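Local atomic coordinates of thioredoxin (Bacillus cereus, PDB entry 3ZIT), a protein that probably transfers electrons by thiol-disulfide exchange, as a small redox protein of the thioredoxin and glutaredoxin type. Residues B[1-6]-B[57-62]; B[5-10]-B[32-37]; B[16-21]-B[66-71]. The protein carries 1 engineered substitution. All blocks are in the same frame, centred on the assembly; numbering follows the deposited sequence. Where two conformers were deposited one is given.

Overall arrangement
All three contacts share one thioredoxin-type framework. Strand 4-8 takes part in the first two, pairing antiparallel with strand 55-58 in contact 1 and parallel with strand 30-33 in contact 2, and the centres of these contacts lie about 14 Å apart. Contact 3 packs helix 13-24 against helix 68-75 on the sheet face that bears I58 and A8. Its centre is about 14 Å from that of contact 1 and 15 Å from that of contact 2. I58 CD1 meets L71 CD2 at 4.0 Å, and the engineered A8 touches K19 with CB to CE at 3.5 Å. A8 also touches C15, whose disulfide with C12 probably marks the redox site, at the start of helix 13-24.

Contact 1: residues B[1-6]-B[57-62]; sequences MKKIEV and VIDGEV
K3 can be traced from the backbone of residues 1-6 to the turn of 57-62. From CB the chain sets out with CG anti to the backbone N (chi1 -175°), then bends about CB-CG and again about the two bonds beyond, so that it runs alongside D59 pointing the same way. CD and CE lie against the carboxylate, CE coming within 3.5 Å of D59 OD1. The ammonium NZ ends 4.2 Å from D59 OD1, too far for a salt bridge but near enough for a probable electrostatic attraction. A long, flexible lysine suits this exposed position: its methylenes pack on D59 while the ammonium stays at the surface.

Beneath it the backbones do the binding. D59 N gives K3 O a nearly straight bond of 2.8 Å (176° at the hydrogen). E5 and V57 form a hydrogen-bonded antiparallel pair, E5 N to V57 O at 2.9 Å and V57 N to E5 O at 2.8 Å. The buried carboxylate of E5 receives K2 N on OE2 at 2.9 Å, while OE1 is held by Y7. M1 crosses V57 and brings CE to 3.7 Å from G60 CA. Glycine suits this place because at phi 95° a CB would press against the carbonyl O of D59.

D59 and G60 occupy the corner of a type I' turn from I58 to E61, typical of a two-residue beta-hairpin, here the one joining strands 55-58 and 61-64 of the thioredoxin fold.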
loop_
_atom_site.group_PDB
_atom_site.type_symbol
_atom_site.label_atom_id
_atom_site.label_comp_id
_atom_site.label_asym_id
_atom_site.label_seq_id
_atom_site.Cartn_x
_atom_site.Cartn_y
_atom_site.Cartn_z
ATOM N N MET B 1 -20.427 -9.615 -12.577
ATOM C CA MET B 1 -19.340 -9.010 -11.662
ATOM C C MET B 1 -18.980 -10.014 -10.572
ATOM O O MET B 1 -19.874 -10.638 -9.982
ATOM C CB MET B 1 -19.688 -7.601 -10.939
ATOM C CG MET B 1 -20.163 -6.431 -11.819
ATOM S SD MET B 1 -20.303 -4.889 -10.865
ATOM C CE MET B 1 -21.776 -5.332 -9.925
ATOM N N LYS B 2 -17.707 -10.117 -10.277
ATOM C CA LYS B 2 -17.272 -10.866 -9.121
ATOM C C LYS B 2 -17.421 -9.940 -7.943
ATOM O O LYS B 2 -17.438 -8.663 -8.031
ATOM C CB LYS B 2 -15.802 -11.345 -9.232
ATOM C CG LYS B 2 -15.427 -11.844 -10.596
ATOM C CD LYS B 2 -16.368 -12.885 -11.024
ATOM C CE LYS B 2 -15.724 -13.548 -12.252
ATOM N NZ LYS B 2 -15.840 -15.021 -12.104
ATOM N N LYS B 3 -17.470 -10.501 -6.736
ATOM C CA LYS B 3 -17.728 -9.692 -5.546
ATOM C C LYS B 3 -16.664 -8.621 -5.315
ATOM O O LYS B 3 -16.972 -7.505 -4.897
ATOM C CB LYS B 3 -17.859 -10.603 -4.333
ATOM C CG LYS B 3 -18.240 -9.983 -3.058
ATOM C CD LYS B 3 -19.616 -9.427 -3.183
ATOM C CE LYS B 3 -20.478 -9.454 -1.862
ATOM N NZ LYS B 3 -21.562 -10.407 -1.314
ATOM N N ILE B 4 -15.406 -8.989 -5.526
ATOM C CA ILE B 4 -14.294 -8.086 -5.438
ATOM C C ILE B 4 -13.477 -8.175 -6.648
ATOM O O ILE B 4 -12.873 -9.277 -6.917
ATOM C CB ILE B 4 -13.402 -8.243 -4.198
ATOM C CG1 ILE B 4 -14.194 -8.432 -2.908
ATOM C CG2 ILE B 4 -12.357 -7.195 -4.094
ATOM C CD1 ILE B 4 -13.606 -9.423 -2.005
ATOM N N GLU B 5 -13.395 -7.129 -7.476
ATOM C CA GLU B 5 -12.638 -7.104 -8.713
ATOM C C GLU B 5 -11.549 -6.074 -8.616
ATOM O O GLU B 5 -11.833 -4.929 -8.226
ATOM C CB GLU B 5 -13.486 -6.787 -9.936
ATOM C CG GLU B 5 -14.599 -7.795 -10.182
ATOM C CD GLU B 5 -15.460 -7.398 -11.430
ATOM O OE1 GLU B 5 -15.426 -6.246 -11.884
ATOM O OE2 GLU B 5 -16.342 -8.142 -11.813
ATOM N N VAL B 6 -10.349 -6.411 -9.012
ATOM C CA VAL B 6 -9.214 -5.485 -9.072
ATOM C C VAL B 6 -8.783 -5.325 -10.501
ATOM O O VAL B 6 -8.415 -6.306 -11.143
ATOM C CB VAL B 6 -8.065 -5.997 -8.201
ATOM C CG1 VAL B 6 -6.868 -5.072 -8.322
ATOM C CG2 VAL B 6 -8.514 -6.162 -6.778
ATOM N N VAL B 57 -13.617 -2.835 -7.539
ATOM C CA VAL B 57 -15.075 -2.848 -7.494
ATOM C C VAL B 57 -15.447 -3.799 -6.364
ATOM O O VAL B 57 -15.056 -4.957 -6.373
ATOM C CB VAL B 57 -15.683 -3.230 -8.835
ATOM C CG1 VAL B 57 -17.188 -3.089 -8.726
ATOM C CG2 VAL B 57 -15.133 -2.329 -9.915
ATOM N N ILE B 58 -16.218 -3.287 -5.376
ATOM C CA ILE B 58 -16.541 -4.040 -4.177
ATOM C C ILE B 58 -18.056 -4.126 -4.100
ATOM O O ILE B 58 -18.730 -3.133 -3.790
ATOM C CB ILE B 58 -15.988 -3.386 -2.947
ATOM C CG1 ILE B 58 -14.469 -3.254 -3.078
ATOM C CG2 ILE B 58 -16.381 -4.188 -1.678
ATOM C CD1 ILE B 58 -13.805 -2.378 -2.154
ATOM N N ASP B 59 -18.616 -5.311 -4.409
ATOM C CA ASP B 59 -20.080 -5.470 -4.422
ATOM C C ASP B 59 -20.751 -4.385 -5.256
ATOM O O ASP B 59 -21.826 -3.880 -4.880
ATOM C CB ASP B 59 -20.601 -5.513 -2.991
ATOM C CG ASP B 59 -21.890 -6.258 -2.870
ATOM O OD1 ASP B 59 -22.240 -7.066 -3.764
ATOM O OD2 ASP B 59 -22.573 -6.006 -1.844
ATOM N N GLY B 60 -20.134 -4.037 -6.376
ATOM C CA GLY B 60 -20.689 -3.023 -7.280
ATOM C C GLY B 60 -20.167 -1.632 -7.081
ATOM O O GLY B 60 -20.358 -0.798 -7.938
ATOM N N GLU B 61 -19.542 -1.348 -5.939
ATOM C CA GLU B 61 -19.108 0.031 -5.676
ATOM C C GLU B 61 -17.688 0.211 -6.245
ATOM O O GLU B 61 -16.766 -0.553 -5.913
ATOM C CB GLU B 61 -19.101 0.255 -4.204
ATOM C CG GLU B 61 -18.593 1.609 -3.771
ATOM C CD GLU B 61 -19.647 2.579 -3.606
ATOM O OE1 GLU B 61 -20.712 2.200 -3.223
ATOM O OE2 GLU B 61 -19.307 3.778 -3.686
ATOM N N VAL B 62 -17.538 1.247 -7.058
ATOM C CA VAL B 62 -16.291 1.554 -7.723
ATOM C C VAL B 62 -15.412 2.435 -6.899
ATOM O O VAL B 62 -15.832 3.517 -6.461
ATOM C CB VAL B 62 -16.589 2.201 -9.104
ATOM C CG1 VAL B 62 -15.256 2.547 -9.783
ATOM C CG2 VAL B 62 -17.426 1.288 -9.975
HETATM O O HOH W 1 -17.908 -5.918 -7.615
HETATM O O HOH W 2 -19.118 -6.518 -7.316
#

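Contact 2: residues B[5-10]-B[32-37]; sequences EVYAQP and FDVKKD. Engineered in segment 5-10: A8 (natural residue Thr).
Y7 and F32 adopt the same kind of rotamer, each with its CG anti to the carbonyl carbon and beside the backbone N, so the two rings leave neighbouring strands side by side and point the same way. Their planes differ by only 21°, yet they are slid so far apart, with centroids separated by 5.2 Å, that the rings barely overlap. F32 CD2 lies over one face of the Y7 ring, 3.8 Å from Y7 CZ, while V34 CG1 packs at that ring's edge. The long phenol carries its OH to E5 OE1 at 2.6 Å, donating from well above the carboxylate plane; R43 donates to the same hydroxyl, which helps fix the ring. F32, purely apolar at its tip, turns its own edge to E5 CG and also takes part in a cation-pi contact with R43.

On the other face D33 has CG anti to the backbone N (chi1 -179°), folding its carboxylate over the chain that follows. OD1 accepts from K35 N at 2.9 Å, an Asx turn, and from K36 N, while OD2 makes a salt bridge with K36 NZ at 2.9 Å. P10 CD rests on this carboxylate. Q9 places CG in the crowded position between N and carbonyl carbon (chi1 67°), then extends; its OE1 takes K35 NZ at 2.7 Å from above the amide plane. The engineered A8 has only CB, which faces C15 and K19.

Backbone bonds F32 N to V6 O, A8 N to F32 O and V34 N to A8 O, each 2.9 Å, alternate between the strands. This is parallel pairing, and with helix 13-24 between them strands 4-8 and 30-33 form the beta-alpha-beta crossover that opens the thioredoxin fold.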
loop_
_atom_site.group_PDB
_atom_site.type_symbol
_atom_site.label_atom_id
_atom_site.label_comp_id
_atom_site.label_asym_id
_atom_site.label_seq_id
_atom_site.Cartn_x
_atom_site.Cartn_y
_atom_site.Cartn_z
ATOM N N GLU B 5 -13.395 -7.129 -7.476
ATOM C CA GLU B 5 -12.638 -7.104 -8.713
ATOM C C GLU B 5 -11.549 -6.074 -8.616
ATOM O O GLU B 5 -11.833 -4.929 -8.226
ATOM C CB GLU B 5 -13.486 -6.787 -9.936
ATOM C CG GLU B 5 -14.599 -7.795 -10.182
ATOM C CD GLU B 5 -15.460 -7.398 -11.430
ATOM O OE1 GLU B 5 -15.426 -6.246 -11.884
ATOM O OE2 GLU B 5 -16.342 -8.142 -11.813
ATOM N N VAL B 6 -10.349 -6.411 -9.012
ATOM C CA VAL B 6 -9.214 -5.485 -9.072
ATOM C C VAL B 6 -8.783 -5.325 -10.501
ATOM O O VAL B 6 -8.415 -6.306 -11.143
ATOM C CB VAL B 6 -8.065 -5.997 -8.201
ATOM C CG1 VAL B 6 -6.868 -5.072 -8.322
ATOM C CG2 VAL B 6 -8.514 -6.162 -6.778
ATOM N N TYR B 7 -8.796 -4.098 -11.000
ATOM C CA TYR B 7 -8.316 -3.765 -12.330
ATOM C C TYR B 7 -6.928 -3.143 -12.215
ATOM O O TYR B 7 -6.751 -2.135 -11.504
ATOM C CB TYR B 7 -9.284 -2.809 -13.043
ATOM C CG TYR B 7 -10.623 -3.492 -13.321
ATOM C CD1 TYR B 7 -11.581 -3.614 -12.360
ATOM C CD2 TYR B 7 -10.819 -4.130 -14.534
ATOM C CE1 TYR B 7 -12.715 -4.393 -12.542
ATOM C CE2 TYR B 7 -11.950 -4.909 -14.751
ATOM C CZ TYR B 7 -12.871 -5.061 -13.776
ATOM O OH TYR B 7 -13.973 -5.873 -14.003
ATOM N N ALA B 8 -5.970 -3.752 -12.923
ATOM C CA ALA B 8 -4.582 -3.373 -12.805
ATOM C C ALA B 8 -3.931 -3.397 -14.194
ATOM O O ALA B 8 -4.577 -3.757 -15.172
ATOM C CB ALA B 8 -3.823 -4.336 -11.878
ATOM N N GLN B 9 -2.683 -3.035 -14.255
ATOM C CA GLN B 9 -1.885 -3.137 -15.483
ATOM C C GLN B 9 -0.424 -3.216 -15.043
ATOM O O GLN B 9 -0.095 -2.909 -13.882
ATOM C CB GLN B 9 -2.171 -2.096 -16.488
ATOM C CG GLN B 9 -1.751 -0.730 -15.998
ATOM C CD GLN B 9 -1.955 0.411 -17.093
ATOM O OE1 GLN B 9 -2.741 0.375 -17.999
ATOM N NE2 GLN B 9 -1.223 1.465 -16.911
ATOM N N PRO B 10 0.463 -3.575 -15.983
ATOM C CA PRO B 10 1.909 -3.599 -15.683
ATOM C C PRO B 10 2.434 -2.154 -15.462
ATOM O O PRO B 10 1.804 -1.129 -15.862
ATOM C CB PRO B 10 2.553 -4.090 -16.985
ATOM C CG PRO B 10 1.463 -4.809 -17.654
ATOM C CD PRO B 10 0.195 -4.096 -17.331
ATOM N N PHE B 32 -7.736 -8.406 -12.948
ATOM C CA PHE B 32 -7.736 -8.303 -14.356
ATOM C C PHE B 32 -6.650 -7.344 -14.777
ATOM O O PHE B 32 -6.436 -6.340 -14.113
ATOM C CB PHE B 32 -9.039 -7.790 -14.919
ATOM C CG PHE B 32 -10.188 -8.602 -14.477
ATOM C CD1 PHE B 32 -10.520 -9.769 -15.175
ATOM C CD2 PHE B 32 -10.887 -8.321 -13.325
ATOM C CE1 PHE B 32 -11.572 -10.563 -14.716
ATOM C CE2 PHE B 32 -11.942 -9.094 -12.857
ATOM C CZ PHE B 32 -12.252 -10.263 -13.554
ATOM N N ASP B 33 -5.974 -7.644 -15.898
ATOM C CA ASP B 33 -4.929 -6.789 -16.500
ATOM C C ASP B 33 -5.531 -6.118 -17.690
ATOM O O ASP B 33 -5.837 -6.771 -18.663
ATOM C CB ASP B 33 -3.743 -7.658 -16.823
ATOM C CG ASP B 33 -2.577 -6.872 -17.428
ATOM O OD1 ASP B 33 -2.798 -5.986 -18.205
ATOM O OD2 ASP B 33 -1.402 -7.273 -17.114
ATOM N N VAL B 34 -5.755 -4.802 -17.589
ATOM C CA VAL B 34 -6.437 -4.072 -18.638
ATOM C C VAL B 34 -5.603 -3.841 -19.864
ATOM O O VAL B 34 -6.109 -3.349 -20.851
ATOM C CB VAL B 34 -7.103 -2.794 -18.085
ATOM C CG1 VAL B 34 -8.080 -3.086 -17.012
ATOM C CG2 VAL B 34 -6.073 -1.738 -17.649
ATOM N N LYS B 35 -4.286 -4.099 -19.815
ATOM C CA LYS B 35 -3.492 -4.054 -21.045
ATOM C C LYS B 35 -3.691 -5.350 -21.816
ATOM O O LYS B 35 -3.752 -5.347 -23.030
ATOM C CB LYS B 35 -2.015 -3.830 -20.710
ATOM C CG LYS B 35 -1.650 -2.422 -20.308
ATOM C CD LYS B 35 -1.609 -1.529 -21.533
ATOM C CE LYS B 35 -1.040 -0.152 -21.109
ATOM N NZ LYS B 35 -2.121 0.744 -20.586
ATOM N N LYS B 36 -3.755 -6.498 -21.142
ATOM C CA LYS B 36 -3.803 -7.844 -21.747
ATOM C C LYS B 36 -5.183 -8.320 -21.988
ATOM O O LYS B 36 -5.362 -9.278 -22.722
ATOM C CB LYS B 36 -3.053 -8.827 -20.864
ATOM C CG LYS B 36 -1.594 -8.473 -20.680
ATOM C CD LYS B 36 -0.907 -9.499 -19.751
ATOM C CE LYS B 36 0.554 -9.260 -19.406
ATOM N NZ LYS B 36 0.803 -7.912 -18.902
ATOM N N ASP B 37 -6.193 -7.773 -21.332
ATOM C CA ASP B 37 -7.554 -8.230 -21.399
ATOM C C ASP B 37 -8.437 -7.046 -21.861
ATOM O O ASP B 37 -8.793 -6.192 -21.083
ATOM C CB ASP B 37 -7.965 -8.808 -20.068
ATOM C CG ASP B 37 -9.387 -9.303 -19.977
ATOM O OD1 ASP B 37 -10.216 -8.968 -20.873
ATOM O OD2 ASP B 37 -9.779 -9.969 -18.966
#

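Contact 3: residues B[16-21]-B[66-71]; sequences VIVKEF and FQIEKL
With CG anti to the backbone N in both F21 (chi1 171°) and F66 (chi1 -169°), each phenylalanine swings its ring toward the opposing segment. I68 supports this by setting CG2 anti to its own backbone N, so that this methyl and the tip of F21 reach for each other end to end. I68 CG2 sits over one face of the F21 ring, 4.1 Å from the centroid and 18° off the normal: a CH-pi contact, displaced toward the CZ rim. The ring of F66 is approached differently. I17 CG2 comes at its edge, close to the ring plane, 3.5 Å from F66 CE1, the closest touch between the segments.

V18 lies between these two aromatic contacts and uses both of its branches. CG2 meets F66 CD1 at 4.0 Å and I68 CD1 at 4.1 Å, the side chains sliding past one another in opposite directions, whereas CG1 meets L71 CD1 at 4.0 Å as the two chains cross. A short branched valine lets the helices come near, V18 CA and I68 CA being 7.4 Å apart, while the larger F21, I68 and L71 pack around it. The contact is wholly apolar, held by shape and by exclusion of water.

V18 and L71 also press on V56, and L71 on I58, so helices 13-24 and 68-75 lie together on one face of the sheet, over strand 55-58. At the outer margin a second subunit continues the apolar packing: its I17 meets I17 and its F66 meets F21, placing helix 13-24 and the loop before helix 68-75 at the interface with the second subunit.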
loop_
_atom_site.group_PDB
_atom_site.type_symbol
_atom_site.label_atom_id
_atom_site.label_comp_id
_atom_site.label_asym_id
_atom_site.label_seq_id
_atom_site.Cartn_x
_atom_site.Cartn_y
_atom_site.Cartn_z
ATOM N N VAL B 16 0.254 -2.457 -7.578
ATOM C CA VAL B 16 0.978 -3.462 -6.772
ATOM C C VAL B 16 0.722 -3.218 -5.293
ATOM O O VAL B 16 0.493 -4.200 -4.573
ATOM C CB VAL B 16 2.508 -3.383 -7.029
ATOM C CG1 VAL B 16 3.277 -4.240 -6.011
ATOM C CG2 VAL B 16 2.782 -3.831 -8.417
ATOM N N ILE B 17 0.773 -1.966 -4.870
ATOM C CA ILE B 17 0.500 -1.620 -3.486
ATOM C C ILE B 17 -0.896 -2.054 -3.095
ATOM O O ILE B 17 -1.105 -2.658 -2.052
ATOM C CB ILE B 17 0.785 -0.161 -3.191
ATOM C CG1 ILE B 17 2.253 0.134 -3.469
ATOM C CG2 ILE B 17 0.226 0.231 -1.811
ATOM C CD1 ILE B 17 2.514 1.596 -3.623
ATOM N N VAL B 18 -1.888 -1.773 -3.932
ATOM C CA VAL B 18 -3.243 -2.198 -3.625
ATOM C C VAL B 18 -3.354 -3.693 -3.537
ATOM O O VAL B 18 -3.929 -4.231 -2.594
ATOM C CB VAL B 18 -4.231 -1.592 -4.672
ATOM C CG1 VAL B 18 -5.611 -2.317 -4.592
ATOM C CG2 VAL B 18 -4.392 -0.131 -4.369
ATOM N N LYS B 19 -2.802 -4.424 -4.527
ATOM C CA LYS B 19 -2.903 -5.883 -4.472
ATOM C C LYS B 19 -2.202 -6.439 -3.232
ATOM O O LYS B 19 -2.732 -7.326 -2.579
ATOM C CB LYS B 19 -2.317 -6.485 -5.732
ATOM C CG LYS B 19 -3.133 -6.330 -6.980
ATOM C CD LYS B 19 -2.308 -6.682 -8.262
ATOM C CE LYS B 19 -2.842 -6.829 -9.598
ATOM N NZ LYS B 19 -1.633 -7.463 -10.212
ATOM N N GLU B 20 -1.019 -5.928 -2.896
ATOM C CA GLU B 20 -0.326 -6.421 -1.722
ATOM C C GLU B 20 -1.044 -6.116 -0.459
ATOM O O GLU B 20 -1.024 -6.924 0.486
ATOM C CB GLU B 20 1.126 -5.960 -1.738
ATOM C CG GLU B 20 1.909 -6.565 -2.957
ATOM C CD GLU B 20 2.008 -8.121 -2.916
ATOM O OE1 GLU B 20 2.266 -8.611 -1.808
ATOM O OE2 GLU B 20 1.864 -8.843 -3.971
ATOM N N PHE B 21 -1.654 -4.923 -0.373
ATOM C CA PHE B 21 -2.526 -4.554 0.750
ATOM C C PHE B 21 -3.684 -5.619 0.880
ATOM O O PHE B 21 -3.989 -6.070 1.959
ATOM C CB PHE B 21 -3.011 -3.152 0.549
ATOM C CG PHE B 21 -4.085 -2.739 1.531
ATOM C CD1 PHE B 21 -3.665 -2.320 2.825
ATOM C CD2 PHE B 21 -5.404 -2.790 1.226
ATOM C CE1 PHE B 21 -4.547 -1.964 3.816
ATOM C CE2 PHE B 21 -6.392 -2.424 2.231
ATOM C CZ PHE B 21 -5.859 -1.991 3.487
ATOM N N PHE B 66 -5.973 5.413 -6.131
ATOM C CA PHE B 66 -5.302 4.940 -4.892
ATOM C C PHE B 66 -6.005 5.477 -3.683
ATOM O O PHE B 66 -5.761 6.592 -3.323
ATOM C CB PHE B 66 -3.834 5.347 -4.945
ATOM C CG PHE B 66 -2.985 4.747 -3.915
ATOM C CD1 PHE B 66 -2.656 3.427 -4.039
ATOM C CD2 PHE B 66 -2.576 5.430 -2.759
ATOM C CE1 PHE B 66 -1.824 2.784 -3.098
ATOM C CE2 PHE B 66 -1.792 4.827 -1.768
ATOM C CZ PHE B 66 -1.401 3.516 -1.980
ATOM N N GLN B 67 -6.916 4.704 -3.108
ATOM C CA GLN B 67 -7.760 5.133 -1.991
ATOM C C GLN B 67 -7.736 4.007 -0.964
ATOM O O GLN B 67 -8.734 3.249 -0.816
ATOM C CB GLN B 67 -9.206 5.413 -2.401
ATOM C CG GLN B 67 -9.336 6.522 -3.438
ATOM C CD GLN B 67 -10.808 6.828 -3.629
ATOM O OE1 GLN B 67 -11.512 7.191 -2.663
ATOM N NE2 GLN B 67 -11.331 6.766 -4.849
ATOM N N ILE B 68 -6.678 3.952 -0.178
ATOM C CA ILE B 68 -6.538 2.801 0.754
ATOM C C ILE B 68 -7.582 2.826 1.867
ATOM O O ILE B 68 -8.159 1.792 2.201
ATOM C CB ILE B 68 -5.126 2.769 1.344
ATOM C CG1 ILE B 68 -4.067 2.565 0.273
ATOM C CG2 ILE B 68 -5.025 1.704 2.429
ATOM C CD1 ILE B 68 -4.214 1.262 -0.567
ATOM N N GLU B 69 -7.815 4.006 2.478
ATOM C CA GLU B 69 -8.791 4.081 3.588
ATOM C C GLU B 69 -10.205 3.747 3.102
ATOM O O GLU B 69 -10.934 3.060 3.777
ATOM C CB GLU B 69 -8.723 5.428 4.326
ATOM C CG GLU B 69 -7.446 5.558 5.139
ATOM C CD GLU B 69 -7.534 6.342 6.453
ATOM O OE1 GLU B 69 -7.714 7.588 6.406
ATOM O OE2 GLU B 69 -7.413 5.753 7.541
ATOM N N LYS B 70 -10.560 4.191 1.920
ATOM C CA LYS B 70 -11.910 3.889 1.382
ATOM C C LYS B 70 -11.997 2.402 1.105
ATOM O O LYS B 70 -13.006 1.771 1.405
ATOM C CB LYS B 70 -12.100 4.680 0.093
ATOM C CG LYS B 70 -13.407 4.446 -0.576
ATOM C CD LYS B 70 -14.479 4.984 0.178
ATOM C CE LYS B 70 -15.769 5.106 -0.638
ATOM N NZ LYS B 70 -16.848 5.560 0.221
ATOM N N LEU B 71 -10.960 1.771 0.581
ATOM C CA LEU B 71 -10.971 0.286 0.442
ATOM C C LEU B 71 -11.174 -0.407 1.776
ATOM O O LEU B 71 -11.948 -1.352 1.846
ATOM C CB LEU B 71 -9.682 -0.144 -0.198
ATOM C CG LEU B 71 -9.365 0.120 -1.554
ATOM C CD1 LEU B 71 -8.073 -0.851 -1.786
ATOM C CD2 LEU B 71 -10.415 -0.364 -2.475
#